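Local coordinates for protein Pgp2 (PDB 6XJ6) that probably trims peptidoglycan as an LD-carboxypeptidase of the YkuD family and helps give Campylobacter jejuni its helical cell shape, at residues F53-I59 / I137-N143; P90-A96 / W117-L123; D179-W183 / G279-I283. All coordinates share one frame; numbering follows the deposited sequence. Where two conformers were deposited one is given.

Overall arrangement
Contacts 1 and 2 belong to the catalytic domain and their centres lie about 11 Å apart. Residues 90-96 and 117-123 fall within the chain loop that 53-59 and 137-143 close, and strands 117-119 and 137-138 are neighbours in one small sheet. Leu139 N is 2.9 Å from His119 O and Asn141 OD1 is 2.8 Å from Tyr121 N, both probably hydrogen bonds. Contacts 1 and 2 together border the predicted active site: contact 2 contains His119, while residues 137-143 of contact 1 directly follow Cys136. Contact 3 belongs to the NTF2-like domain, across the chain's centre, with its own centre about 38 Å from that of contact 1 and about 41 Å from that of contact 2.

Contact 1: residues F53-I59 / I137-N143; sequences FEQKEII and IALFNNN
Phe53, Gln55, Ile58 and Ile59 bring strand 48-56 and the chain that follows it onto residues 137-143, both within the YkuD catalytic domain and the latter just past Cys136, the predicted nucleophile. The Phe53 ring meets two neighbours: Phe53 CE1 lies 3.4 Å from Asn143 O, while Phe53 CE2 meets Leu139 CD1 at 4.1 Å. The same ring also packs edge-to-face with Phe147 of helix 141-151.

Gln55 does most of the polar work. With CG anti to the backbone N (chi1 -164°) and the chain extended beyond, its amide reaches across to the bend at Phe140. Gln55 OE1 takes two N-H groups: Phe140 N, at 2.9 Å, comes in the carbonyl plane on a lone pair, and Asn143 ND2, also at 2.9 Å, arrives 44° above that plane. NE2 gives one hydrogen to Lys56 O and one to a water that passes the link on to Ala138 O, fixing which way round the amide sits. Gln55 NE2 also comes to 3.3 Å from Phe140 CD2, the amide and ring planes only 13° apart.

Further on, Ile58 and Leu139 run alongside each other in the same direction, with Ile58 CG2 3.8 Å from Leu139 CD2; Ile58 CD1 touches Ile137 CG2. Ile59 closes the contact as an antiparallel hydrogen-bonded pair with Ala138, the one bridge between the two segments. Ala138 N gives a nearly straight 2.9 Å bond to Ile59 O, whereas the return bond, Ile59 N to Ala138 O, is weak at 3.5 Å. Ile59 O also receives a CA-H...O contact from Ile137 CA.

Contact 2: residues P90-A96 / W117-L123; sequences PYYGPFA and WIHGYPL
His119, the predicted proton donor/acceptor of the YkuD active site, sits at the end of strand 117-119 beside Tyr92, in an aromatic cluster completed by Trp117. The phenol ring of Tyr92 turns its edge to the face of His119, the planes 76° apart, so that Tyr92 CD1 lies 3.7 Å from His119 CD2. Trp117 in turn points its edge at a face of Tyr92, with Trp117 CZ3 3.9 Å from Tyr92 CE1; the opposite face of Tyr92 is taken by its neighbour Tyr91. A chi1 of 60° at His119 leaves one ring face on Tyr92 CD1 while ND1 turns back to its own chain.

There His119 ND1 gives a 2.8 Å hydrogen bond to Gly120 O, in the carbonyl plane and on a lone pair, which fixes the rotation of the imidazole. A histidine held by a backbone carbonyl is consistent with the Cys-His-Gly triad of related YkuD enzymes, and the His119 side chain lies close to Cys136. A water bridges Gly120 O to Tyr91 O.

The backbones join at two points. Gly120 N donates to Tyr92 O at 2.8 Å, and Leu123 N donates to Pro90 O at 3.1 Å. Pro90 O also accepts Gly93 N, the two donors reaching it from opposite faces of its plane. Near these bonds Gly93 CA comes to 3.1 Å from Tyr121 O; a side chain on Gly93 would run into Gly120 CA, and its backbone angles by themselves suit glycine. Pro90 CB lies 3.6 Å from Leu123 CD1 and Tyr91 CD2 3.7 Å from Pro122 CG.

The 3-10 turn 90-92 and the loop after it follow the chain from strand 117-119 into residues 120-123, with Pro94, Phe95 and Leu123 resting on helix 141-151 and strand 137-138 pairing alongside His119.

Contact 3: residues D179-W183 / G279-I283; sequences DLFTW and GKMKI
Asp179 and Met281 bring their CA atoms to 6.2 Å, the nearest CA pair of helix segment 179-183 and residues 279-283. The helix and strand 281-283 run with their axes 9.8 Å apart at closest and their directions 60° apart.

Asp179 reaches over with its carboxylate. Asp179 OD2 accepts Met281 N at 2.8 Å, the N-H coming from 40° above the carboxylate plane. One water bridges OD2 to Gly279 O, so the start of the strand and the turn before it are both tied to this one oxygen. The CB atoms of Asp179 and Met281 lie 3.7 Å apart as the two side chains pass, heading in opposite directions.

The packing is that of the NTF2-like domain, whose helix 170-188 lies against the curved antiparallel sheet; Leu180 and Trp183 also touch strands 249-260 and 263-275. Met281 is extended up to SD and then bent at chi3 (78°), which carries Met281 CE to 4.1 Å from Trp183 CB. The Ile283 side chain runs roughly perpendicular to that of Trp183 and lays CD1 over one face of the indole, a CH-pi contact 4.0 Å from the centroid of the Trp183 five-membered ring. Trp183 NE1 itself is hydrogen-bonded to Tyr199 OH.

Contact 1: residues F53-I59 / I137-N143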
loop_
_atom_site.group_PDB
_atom_site.type_symbol
_atom_site.label_atom_id
_atom_site.label_comp_id
_atom_site.label_asym_id
_atom_site.label_seq_id
_atom_site.Cartn_x
_atom_site.Cartn_y
_atom_site.Cartn_z
ATOM N N PHE A 53 19.805 -4.199 -0.543
ATOM C CA PHE A 53 19.937 -4.722 -1.892
ATOM C C PHE A 53 19.752 -3.577 -2.874
ATOM O O PHE A 53 18.977 -2.644 -2.632
ATOM C CB PHE A 53 18.906 -5.823 -2.180
ATOM C CG PHE A 53 18.950 -6.337 -3.595
ATOM C CD1 PHE A 53 19.735 -7.426 -3.924
ATOM C CD2 PHE A 53 18.202 -5.737 -4.594
ATOM C CE1 PHE A 53 19.795 -7.894 -5.219
ATOM C CE2 PHE A 53 18.256 -6.206 -5.897
ATOM C CZ PHE A 53 19.042 -7.284 -6.209
ATOM N N GLU A 54 20.469 -3.664 -3.988
ATOM C CA GLU A 54 20.305 -2.698 -5.058
ATOM C C GLU A 54 20.701 -3.339 -6.377
ATOM O O GLU A 54 21.715 -4.039 -6.456
ATOM C CB GLU A 54 21.173 -1.464 -4.801
ATOM C CG GLU A 54 21.196 -0.462 -5.935
ATOM C CD GLU A 54 22.095 0.703 -5.613
ATOM O OE1 GLU A 54 21.635 1.622 -4.906
ATOM O OE2 GLU A 54 23.278 0.673 -6.022
ATOM N N GLN A 55 19.898 -3.093 -7.411
ATOM C CA GLN A 55 20.341 -3.351 -8.775
ATOM C C GLN A 55 19.937 -2.183 -9.657
ATOM O O GLN A 55 18.793 -1.721 -9.600
ATOM C CB GLN A 55 19.782 -4.651 -9.366
ATOM C CG GLN A 55 20.557 -5.064 -10.613
ATOM C CD GLN A 55 19.794 -5.991 -11.532
ATOM O OE1 GLN A 55 19.585 -7.163 -11.222
ATOM N NE2 GLN A 55 19.389 -5.471 -12.685
ATOM N N LYS A 56 20.880 -1.718 -10.467
ATOM C CA LYS A 56 20.612 -0.706 -11.474
ATOM C C LYS A 56 20.398 -1.382 -12.826
ATOM O O LYS A 56 20.677 -2.569 -13.011
ATOM C CB LYS A 56 21.757 0.317 -11.509
ATOM C CG LYS A 56 22.011 0.963 -10.131
ATOM C CD LYS A 56 23.086 2.048 -10.146
ATOM C CE LYS A 56 23.259 2.647 -8.753
ATOM N NZ LYS A 56 24.401 3.604 -8.658
ATOM N N GLU A 57 19.861 -0.611 -13.772
ATOM C CA GLU A 57 19.606 -1.098 -15.130
ATOM C C GLU A 57 18.669 -2.312 -15.139
ATOM O O GLU A 57 18.853 -3.261 -15.906
ATOM C CB GLU A 57 20.914 -1.364 -15.885
ATOM C CG GLU A 57 21.794 -0.115 -15.994
ATOM C CD GLU A 57 23.109 -0.353 -16.721
ATOM O OE1 GLU A 57 23.269 -1.420 -17.348
ATOM O OE2 GLU A 57 23.987 0.535 -16.659
ATOM N N ILE A 58 17.653 -2.280 -14.282
ATOM C CA ILE A 58 16.629 -3.321 -14.265
ATOM C C ILE A 58 15.763 -3.195 -15.511
ATOM O O ILE A 58 15.803 -2.177 -16.211
ATOM C CB ILE A 58 15.749 -3.237 -13.001
ATOM C CG1 ILE A 58 14.789 -2.041 -13.105
ATOM C CG2 ILE A 58 16.616 -3.168 -11.753
ATOM C CD1 ILE A 58 13.929 -1.803 -11.878
ATOM N N ILE A 59 14.950 -4.214 -15.774
ATOM C CA ILE A 59 13.922 -4.162 -16.809
ATOM C C ILE A 59 12.560 -4.190 -16.129
ATOM O O ILE A 59 12.222 -5.155 -15.429
ATOM C CB ILE A 59 14.060 -5.317 -17.815
ATOM C CG1 ILE A 59 15.427 -5.276 -18.506
ATOM C CG2 ILE A 59 12.944 -5.259 -18.856
ATOM C CD1 ILE A 59 15.699 -4.002 -19.290
ATOM N N ILE A 137 8.915 -7.136 -13.158
ATOM C CA ILE A 137 10.218 -6.523 -12.928
ATOM C C ILE A 137 11.242 -7.644 -12.941
ATOM O O ILE A 137 11.120 -8.606 -12.174
ATOM C CB ILE A 137 10.248 -5.770 -11.591
ATOM C CG1 ILE A 137 9.210 -4.650 -11.615
ATOM C CG2 ILE A 137 11.650 -5.221 -11.318
ATOM C CD1 ILE A 137 8.878 -4.102 -10.244
ATOM N N ALA A 138 12.241 -7.532 -13.815
ATOM C CA ALA A 138 13.253 -8.564 -13.986
ATOM C C ALA A 138 14.581 -8.100 -13.403
ATOM O O ALA A 138 15.063 -7.007 -13.722
ATOM C CB ALA A 138 13.430 -8.908 -15.465
ATOM N N LEU A 139 15.162 -8.943 -12.557
ATOM C CA LEU A 139 16.498 -8.758 -12.016
ATOM C C LEU A 139 17.421 -9.824 -12.585
ATOM O O LEU A 139 16.985 -10.933 -12.897
ATOM C CB LEU A 139 16.466 -8.913 -10.496
ATOM C CG LEU A 139 15.590 -7.913 -9.756
ATOM C CD1 LEU A 139 15.565 -8.233 -8.269
ATOM C CD2 LEU A 139 16.101 -6.501 -9.983
ATOM N N PHE A 140 18.705 -9.490 -12.711
ATOM C CA PHE A 140 19.653 -10.458 -13.242
ATOM C C PHE A 140 19.681 -11.702 -12.361
ATOM O O PHE A 140 19.611 -11.618 -11.130
ATOM C CB PHE A 140 21.045 -9.827 -13.342
ATOM C CG PHE A 140 21.139 -8.749 -14.385
ATOM C CD1 PHE A 140 20.755 -9.005 -15.691
ATOM C CD2 PHE A 140 21.605 -7.488 -14.065
ATOM C CE1 PHE A 140 20.837 -8.024 -16.658
ATOM C CE2 PHE A 140 21.687 -6.502 -15.032
ATOM C CZ PHE A 140 21.303 -6.770 -16.327
ATOM N N ASN A 141 19.767 -12.870 -13.001
ATOM C CA ASN A 141 19.695 -14.120 -12.253
ATOM C C ASN A 141 20.782 -14.203 -11.190
ATOM O O ASN A 141 20.547 -14.744 -10.104
ATOM C CB ASN A 141 19.773 -15.311 -13.207
ATOM C CG ASN A 141 18.536 -15.434 -14.058
ATOM O OD1 ASN A 141 17.491 -14.880 -13.717
ATOM N ND2 ASN A 141 18.646 -16.143 -15.176
ATOM N N ASN A 142 21.963 -13.647 -11.475
ATOM C CA ASN A 142 23.084 -13.681 -10.544
ATOM C C ASN A 142 22.898 -12.752 -9.353
ATOM O O ASN A 142 23.745 -12.760 -8.451
ATOM C CB ASN A 142 24.379 -13.314 -11.274
ATOM C CG ASN A 142 24.321 -11.937 -11.915
ATOM O OD1 ASN A 142 23.434 -11.137 -11.620
ATOM N ND2 ASN A 142 25.272 -11.657 -12.797
ATOM N N ASN A 143 21.840 -11.938 -9.342
ATOM C CA ASN A 143 21.490 -11.112 -8.198
ATOM C C ASN A 143 20.280 -11.636 -7.444
ATOM O O ASN A 143 19.964 -11.112 -6.371
ATOM C CB ASN A 143 21.206 -9.673 -8.650
ATOM C CG ASN A 143 22.422 -9.010 -9.274
ATOM O OD1 ASN A 143 23.565 -9.322 -8.926
ATOM N ND2 ASN A 143 22.183 -8.093 -10.203
HETATM O O HOH W 1 17.572 -6.559 -14.608
#

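Contact 2: residues P90-A96 / W117-L123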
loop_
_atom_site.group_PDB
_atom_site.type_symbol
_atom_site.label_atom_id
_atom_site.label_comp_id
_atom_site.label_asym_id
_atom_site.label_seq_id
_atom_site.Cartn_x
_atom_site.Cartn_y
_atom_site.Cartn_z
ATOM N N PRO A 90 11.424 -22.075 -17.288
ATOM C CA PRO A 90 12.726 -21.396 -17.189
ATOM C C PRO A 90 12.730 -19.996 -17.764
ATOM O O PRO A 90 13.726 -19.280 -17.598
ATOM C CB PRO A 90 13.663 -22.316 -17.983
ATOM C CG PRO A 90 12.775 -22.968 -18.976
ATOM C CD PRO A 90 11.459 -23.176 -18.268
ATOM N N TYR A 91 11.659 -19.589 -18.444
ATOM C CA TYR A 91 11.586 -18.235 -18.968
ATOM C C TYR A 91 11.723 -17.202 -17.860
ATOM O O TYR A 91 12.240 -16.105 -18.095
ATOM C CB TYR A 91 10.261 -18.043 -19.704
ATOM C CG TYR A 91 10.030 -16.624 -20.144
ATOM C CD1 TYR A 91 9.266 -15.757 -19.376
ATOM C CD2 TYR A 91 10.582 -16.146 -21.322
ATOM C CE1 TYR A 91 9.055 -14.455 -19.769
ATOM C CE2 TYR A 91 10.377 -14.842 -21.724
ATOM C CZ TYR A 91 9.614 -14.003 -20.941
ATOM O OH TYR A 91 9.400 -12.706 -21.332
ATOM N N TYR A 92 11.278 -17.532 -16.651
ATOM C CA TYR A 92 11.246 -16.577 -15.549
ATOM C C TYR A 92 12.523 -16.570 -14.723
ATOM O O TYR A 92 12.607 -15.812 -13.751
ATOM C CB TYR A 92 10.055 -16.872 -14.635
ATOM C CG TYR A 92 8.728 -16.747 -15.348
ATOM C CD1 TYR A 92 8.191 -15.501 -15.634
ATOM C CD2 TYR A 92 8.027 -17.873 -15.758
ATOM C CE1 TYR A 92 6.983 -15.377 -16.295
ATOM C CE2 TYR A 92 6.827 -17.761 -16.415
ATOM C CZ TYR A 92 6.306 -16.512 -16.681
ATOM O OH TYR A 92 5.107 -16.399 -17.341
ATOM N N GLY A 93 13.518 -17.370 -15.089
ATOM C CA GLY A 93 14.709 -17.495 -14.288
ATOM C C GLY A 93 14.542 -18.540 -13.200
ATOM O O GLY A 93 13.714 -19.447 -13.303
ATOM N N PRO A 94 15.325 -18.425 -12.124
ATOM C CA PRO A 94 15.331 -19.498 -11.115
ATOM C C PRO A 94 14.096 -19.532 -10.231
ATOM O O PRO A 94 13.755 -20.599 -9.707
ATOM C CB PRO A 94 16.599 -19.207 -10.304
ATOM C CG PRO A 94 16.791 -17.730 -10.442
ATOM C CD PRO A 94 16.312 -17.376 -11.824
ATOM N N PHE A 95 13.423 -18.401 -10.042
ATOM C CA PHE A 95 12.255 -18.330 -9.174
ATOM C C PHE A 95 11.665 -16.932 -9.259
ATOM O O PHE A 95 12.207 -16.072 -9.960
ATOM C CB PHE A 95 12.599 -18.694 -7.721
ATOM C CG PHE A 95 13.868 -18.067 -7.200
ATOM C CD1 PHE A 95 15.020 -18.824 -7.060
ATOM C CD2 PHE A 95 13.905 -16.733 -6.829
ATOM C CE1 PHE A 95 16.190 -18.261 -6.575
ATOM C CE2 PHE A 95 15.073 -16.162 -6.334
ATOM C CZ PHE A 95 16.216 -16.929 -6.206
ATOM N N ALA A 96 10.564 -16.693 -8.547
ATOM C CA ALA A 96 9.804 -15.462 -8.697
ATOM C C ALA A 96 9.129 -15.115 -7.381
ATOM O O ALA A 96 9.058 -15.928 -6.454
ATOM C CB ALA A 96 8.751 -15.592 -9.806
ATOM N N TRP A 117 4.998 -9.825 -11.147
ATOM C CA TRP A 117 5.975 -10.509 -10.325
ATOM C C TRP A 117 7.319 -9.812 -10.445
ATOM O O TRP A 117 7.567 -9.041 -11.375
ATOM C CB TRP A 117 6.196 -11.947 -10.821
ATOM C CG TRP A 117 4.975 -12.808 -10.889
ATOM C CD1 TRP A 117 3.758 -12.568 -10.327
ATOM C CD2 TRP A 117 4.875 -14.075 -11.542
ATOM N NE1 TRP A 117 2.893 -13.606 -10.608
ATOM C CE2 TRP A 117 3.562 -14.547 -11.349
ATOM C CE3 TRP A 117 5.769 -14.854 -12.283
ATOM C CZ2 TRP A 117 3.120 -15.756 -11.877
ATOM C CZ3 TRP A 117 5.330 -16.056 -12.800
ATOM C CH2 TRP A 117 4.021 -16.498 -12.591
ATOM N N ILE A 118 8.184 -10.100 -9.476
ATOM C CA ILE A 118 9.616 -9.880 -9.596
ATOM C C ILE A 118 10.234 -11.235 -9.900
ATOM O O ILE A 118 9.970 -12.215 -9.192
ATOM C CB ILE A 118 10.191 -9.290 -8.297
ATOM C CG1 ILE A 118 9.574 -7.914 -8.019
ATOM C CG2 ILE A 118 11.726 -9.218 -8.362
ATOM C CD1 ILE A 118 9.959 -7.317 -6.654
ATOM N N HIS A 119 11.033 -11.308 -10.958
ATOM C CA HIS A 119 11.615 -12.583 -11.354
ATOM C C HIS A 119 12.933 -12.312 -12.072
ATOM O O HIS A 119 13.477 -11.205 -12.012
ATOM C CB HIS A 119 10.607 -13.420 -12.161
ATOM C CG HIS A 119 10.136 -12.775 -13.428
ATOM N ND1 HIS A 119 10.977 -12.485 -14.478
ATOM C CD2 HIS A 119 8.899 -12.385 -13.817
ATOM C CE1 HIS A 119 10.278 -11.940 -15.461
ATOM N NE2 HIS A 119 9.014 -11.870 -15.087
ATOM N N GLY A 120 13.460 -13.343 -12.733
ATOM C CA GLY A 120 14.728 -13.270 -13.401
ATOM C C GLY A 120 14.604 -13.297 -14.908
ATOM O O GLY A 120 13.561 -12.960 -15.488
ATOM N N TYR A 121 15.687 -13.713 -15.556
ATOM C CA TYR A 121 15.810 -13.747 -17.001
ATOM C C TYR A 121 15.714 -15.178 -17.508
ATOM O O TYR A 121 16.053 -16.122 -16.784
ATOM C CB TYR A 121 17.173 -13.185 -17.417
ATOM C CG TYR A 121 17.271 -11.678 -17.378
ATOM C CD1 TYR A 121 17.436 -10.947 -18.544
ATOM C CD2 TYR A 121 17.213 -10.987 -16.178
ATOM C CE1 TYR A 121 17.542 -9.573 -18.520
ATOM C CE2 TYR A 121 17.307 -9.611 -16.146
ATOM C CZ TYR A 121 17.475 -8.909 -17.321
ATOM O OH TYR A 121 17.580 -7.539 -17.297
ATOM N N PRO A 122 15.271 -15.369 -18.751
ATOM C CA PRO A 122 15.247 -16.714 -19.331
ATOM C C PRO A 122 16.594 -17.401 -19.186
ATOM O O PRO A 122 17.644 -16.835 -19.510
ATOM C CB PRO A 122 14.906 -16.450 -20.799
ATOM C CG PRO A 122 14.108 -15.200 -20.770
ATOM C CD PRO A 122 14.718 -14.366 -19.680
ATOM N N LEU A 123 16.559 -18.633 -18.680
ATOM C CA LEU A 123 17.789 -19.383 -18.468
ATOM C C LEU A 123 18.510 -19.686 -19.774
ATOM O O LEU A 123 19.710 -19.980 -19.750
ATOM C CB LEU A 123 17.481 -20.683 -17.725
ATOM C CG LEU A 123 16.822 -20.541 -16.351
ATOM C CD1 LEU A 123 16.522 -21.912 -15.781
ATOM C CD2 LEU A 123 17.690 -19.758 -15.387
HETATM O O HOH W 2 11.868 -13.389 -17.787
#

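Contact 3: residues D179-W183 / G279-I283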
loop_
_atom_site.group_PDB
_atom_site.type_symbol
_atom_site.label_atom_id
_atom_site.label_comp_id
_atom_site.label_asym_id
_atom_site.label_seq_id
_atom_site.Cartn_x
_atom_site.Cartn_y
_atom_site.Cartn_z
ATOM N N ASP A 179 -6.273 11.858 12.142
ATOM C CA ASP A 179 -7.535 11.682 11.429
ATOM C C ASP A 179 -8.059 10.260 11.580
ATOM O O ASP A 179 -9.264 10.048 11.771
ATOM C CB ASP A 179 -7.349 12.000 9.946
ATOM C CG ASP A 179 -7.201 13.480 9.669
ATOM O OD1 ASP A 179 -7.549 14.304 10.542
ATOM O OD2 ASP A 179 -6.748 13.818 8.549
ATOM N N LEU A 180 -7.168 9.270 11.481
ATOM C CA LEU A 180 -7.572 7.876 11.636
ATOM C C LEU A 180 -8.297 7.652 12.958
ATOM O O LEU A 180 -9.341 6.993 13.003
ATOM C CB LEU A 180 -6.340 6.979 11.550
ATOM C CG LEU A 180 -6.581 5.474 11.683
ATOM C CD1 LEU A 180 -7.300 4.938 10.457
ATOM C CD2 LEU A 180 -5.272 4.753 11.894
ATOM N N PHE A 181 -7.738 8.167 14.059
ATOM C CA PHE A 181 -8.360 7.937 15.358
ATOM C C PHE A 181 -9.598 8.802 15.564
ATOM O O PHE A 181 -10.485 8.430 16.341
ATOM C CB PHE A 181 -7.323 8.090 16.474
ATOM C CG PHE A 181 -6.454 6.885 16.607
ATOM C CD1 PHE A 181 -6.866 5.804 17.365
ATOM C CD2 PHE A 181 -5.267 6.792 15.912
ATOM C CE1 PHE A 181 -6.094 4.669 17.458
ATOM C CE2 PHE A 181 -4.488 5.654 15.997
ATOM C CZ PHE A 181 -4.903 4.591 16.774
ATOM N N THR A 182 -9.685 9.940 14.869
ATOM C CA THR A 182 -10.902 10.743 14.898
ATOM C C THR A 182 -12.020 10.038 14.145
ATOM O O THR A 182 -13.174 10.018 14.596
ATOM C CB THR A 182 -10.621 12.114 14.280
ATOM O OG1 THR A 182 -9.565 12.763 15.010
ATOM C CG2 THR A 182 -11.871 12.998 14.304
ATOM N N TRP A 183 -11.685 9.444 12.999
ATOM C CA TRP A 183 -12.633 8.626 12.253
ATOM C C TRP A 183 -13.074 7.417 13.073
ATOM O O TRP A 183 -14.266 7.087 13.114
ATOM C CB TRP A 183 -11.946 8.218 10.948
ATOM C CG TRP A 183 -12.569 7.129 10.109
ATOM C CD1 TRP A 183 -13.629 7.241 9.255
ATOM C CD2 TRP A 183 -12.104 5.783 9.994
ATOM N NE1 TRP A 183 -13.867 6.040 8.639
ATOM C CE2 TRP A 183 -12.940 5.127 9.074
ATOM C CE3 TRP A 183 -11.060 5.068 10.587
ATOM C CZ2 TRP A 183 -12.766 3.788 8.730
ATOM C CZ3 TRP A 183 -10.893 3.739 10.256
ATOM C CH2 TRP A 183 -11.743 3.111 9.334
ATOM N N GLY A 279 -5.691 19.543 4.213
ATOM C CA GLY A 279 -4.858 18.717 5.059
ATOM C C GLY A 279 -5.571 17.579 5.743
ATOM O O GLY A 279 -5.038 17.030 6.710
ATOM N N LYS A 280 -6.756 17.196 5.267
ATOM C CA LYS A 280 -7.585 16.196 5.927
ATOM C C LYS A 280 -7.603 14.896 5.134
ATOM O O LYS A 280 -7.606 14.907 3.898
ATOM C CB LYS A 280 -9.022 16.699 6.083
ATOM C CG LYS A 280 -9.931 15.735 6.822
ATOM C CD LYS A 280 -11.308 16.335 7.073
ATOM C CE LYS A 280 -12.157 15.398 7.916
ATOM N NZ LYS A 280 -13.388 16.038 8.438
ATOM N N MET A 281 -7.644 13.782 5.863
ATOM C CA MET A 281 -7.751 12.462 5.257
ATOM C C MET A 281 -9.065 12.314 4.506
ATOM O O MET A 281 -10.137 12.633 5.028
ATOM C CB MET A 281 -7.700 11.403 6.357
ATOM C CG MET A 281 -7.802 9.980 5.843
ATOM S SD MET A 281 -7.615 8.745 7.133
ATOM C CE MET A 281 -9.231 8.797 7.881
ATOM N N LYS A 282 -8.980 11.793 3.283
ATOM C CA LYS A 282 -10.154 11.423 2.504
ATOM C C LYS A 282 -9.960 9.999 2.010
ATOM O O LYS A 282 -9.021 9.725 1.255
ATOM C CB LYS A 282 -10.360 12.380 1.328
ATOM C CG LYS A 282 -10.813 13.769 1.746
ATOM C CD LYS A 282 -12.226 13.754 2.317
ATOM C CE LYS A 282 -12.723 15.156 2.590
ATOM N NZ LYS A 282 -14.158 15.172 2.987
ATOM N N ILE A 283 -10.851 9.105 2.428
ATOM C CA ILE A 283 -10.747 7.687 2.100
ATOM C C ILE A 283 -11.229 7.467 0.672
ATOM O O ILE A 283 -12.327 7.898 0.299
ATOM C CB ILE A 283 -11.560 6.851 3.101
ATOM C CG1 ILE A 283 -10.964 6.989 4.505
ATOM C CG2 ILE A 283 -11.606 5.381 2.675
ATOM C CD1 ILE A 283 -11.892 6.555 5.601
HETATM O O HOH W 3 -4.374 14.499 7.408
HETATM O O HOH W 4 -6.542 16.839 9.589
#